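Local coordinates for mannosephosphate isomerase, putative (Archaeoglobus fulgidus, PDB 1ZX5), which probably interconverts D-mannose 6-phosphate and D-fructose 6-phosphate as a zinc-dependent type 1 mannose-6-phosphate isomerase, at residues G247-L252 with S274-A279. Residues are numbered along the deposited sequence; the frame is centred on the assembly and turned at random.
Sequences GVMNIL and SCLVPA
L276 lies against M249 and I251 on one face of an antiparallel strand pair in the C-terminal cupin domain, where 274-277 forms an outermost strand of its sheet beside 250-252. Its CD1 is the shared point of contact, 3.7 Å from M249 CG and 3.8 Å from I251 CG1. With CG anti to the backbone N and chi2 near 72°, L276 brings that methyl back toward the neighbouring strand. The unbranched chain of methionine (M249, modelled as selenomethionine) suits its place just before the strand: its CG and SE, on a chain extended through chi2, both lie against CD1 as the two side chains cross. On the other face L252 CD1 meets V277 CG2 at 3.9 Å; branched residues here fill the interior, where F284 of strand 283-288 touches both.

Two hydrogen-bonded pairs, N250 with V277 and L252 with C275, flank the non-hydrogen-bonded pair I251 with L276. The bond from N250 N to V277 O is nearly straight (174°) and in the carbonyl plane, whereas V277 N reaches N250 O from 34° out of that carbonyl's plane. Beyond the strands, A279 turns its methyl toward G247 and V248; a small side chain fits this close approach, and G247 has a positive phi, readily adopted without a CB.

Outside the pair, strand 291-298 flanks 250-252, I251 pairing with I296 through the backbone, while M61, L64 and L72 of helix 61-73 pack on L276. S274 OG hydrogen-bonds E41 OE1. Within the pair, at its far end, S274 CA makes a CA-H...O contact of 3.0 Å with L252 O.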
# COMPACT_ATOMS: atom_id res chain seq x y z
N GLY A 247 -12.30 -4.18 -16.07
CA GLY A 247 -11.41 -4.38 -17.21
C GLY A 247 -10.01 -3.82 -16.99
O GLY A 247 -9.30 -3.52 -17.94
N VAL A 248 -9.63 -3.67 -15.72
CA VAL A 248 -8.27 -3.33 -15.31
C VAL A 248 -7.76 -4.37 -14.31
O VAL A 248 -8.56 -5.12 -13.73
CB VAL A 248 -8.17 -1.91 -14.67
CG1 VAL A 248 -8.63 -0.82 -15.67
CG2 VAL A 248 -8.97 -1.83 -13.38
N MSE A 249 -6.45 -4.40 -14.10
CA MSE A 249 -5.85 -5.23 -13.06
C MSE A 249 -6.44 -4.92 -11.67
O MSE A 249 -6.59 -3.74 -11.30
CB MSE A 249 -4.34 -5.01 -13.02
CG MSE A 249 -3.55 -6.09 -12.32
SE MSE A 249 -1.65 -5.54 -12.07
CE MSE A 249 -1.91 -4.25 -10.58
N ASN A 250 -6.79 -5.98 -10.94
CA ASN A 250 -7.21 -5.87 -9.55
C ASN A 250 -6.30 -6.74 -8.67
O ASN A 250 -5.69 -7.72 -9.14
CB ASN A 250 -8.67 -6.32 -9.36
CG ASN A 250 -9.70 -5.32 -9.88
OD1 ASN A 250 -9.48 -4.60 -10.86
ND2 ASN A 250 -10.84 -5.29 -9.25
N ILE A 251 -6.21 -6.37 -7.40
CA ILE A 251 -5.62 -7.21 -6.36
C ILE A 251 -6.65 -7.28 -5.24
O ILE A 251 -7.24 -6.26 -4.87
CB ILE A 251 -4.23 -6.68 -5.86
CG1 ILE A 251 -3.14 -6.89 -6.93
CG2 ILE A 251 -3.81 -7.35 -4.53
CD1 ILE A 251 -1.81 -6.17 -6.66
N LEU A 252 -6.88 -8.47 -4.72
CA LEU A 252 -7.81 -8.68 -3.61
C LEU A 252 -7.01 -9.00 -2.37
O LEU A 252 -6.08 -9.81 -2.42
CB LEU A 252 -8.75 -9.87 -3.91
CG LEU A 252 -9.53 -9.87 -5.22
CD1 LEU A 252 -10.26 -11.22 -5.39
CD2 LEU A 252 -10.53 -8.69 -5.28
N SER A 274 -3.43 -12.37 -0.35
CA SER A 274 -3.86 -11.59 -1.49
C SER A 274 -3.92 -12.43 -2.74
O SER A 274 -3.26 -13.47 -2.86
CB SER A 274 -2.89 -10.44 -1.77
OG SER A 274 -2.84 -9.56 -0.67
N CYS A 275 -4.65 -11.90 -3.70
CA CYS A 275 -4.89 -12.56 -4.93
C CYS A 275 -4.80 -11.51 -6.04
O CYS A 275 -5.36 -10.42 -5.92
CB CYS A 275 -6.31 -13.12 -4.79
SG CYS A 275 -6.93 -13.79 -6.16
N LEU A 276 -4.09 -11.83 -7.12
CA LEU A 276 -3.97 -10.96 -8.29
C LEU A 276 -4.95 -11.41 -9.38
O LEU A 276 -4.93 -12.57 -9.82
CB LEU A 276 -2.53 -10.96 -8.81
CG LEU A 276 -2.19 -10.29 -10.15
CD1 LEU A 276 -2.26 -8.78 -10.05
CD2 LEU A 276 -0.78 -10.71 -10.62
N VAL A 277 -5.81 -10.49 -9.82
CA VAL A 277 -6.82 -10.77 -10.83
C VAL A 277 -6.48 -9.98 -12.09
O VAL A 277 -6.56 -8.75 -12.09
CB VAL A 277 -8.24 -10.39 -10.34
CG1 VAL A 277 -9.30 -10.83 -11.37
CG2 VAL A 277 -8.53 -10.98 -8.93
N PRO A 278 -6.08 -10.68 -13.17
CA PRO A 278 -5.81 -10.00 -14.44
C PRO A 278 -7.07 -9.33 -15.02
O PRO A 278 -8.18 -9.82 -14.80
CB PRO A 278 -5.32 -11.12 -15.37
CG PRO A 278 -4.88 -12.24 -14.45
CD PRO A 278 -5.82 -12.13 -13.26
N ALA A 279 -6.87 -8.23 -15.75
CA ALA A 279 -7.95 -7.52 -16.45
C ALA A 279 -8.77 -8.39 -17.39
O ALA A 279 -9.93 -8.07 -17.67
CB ALA A 279 -7.39 -6.34 -17.22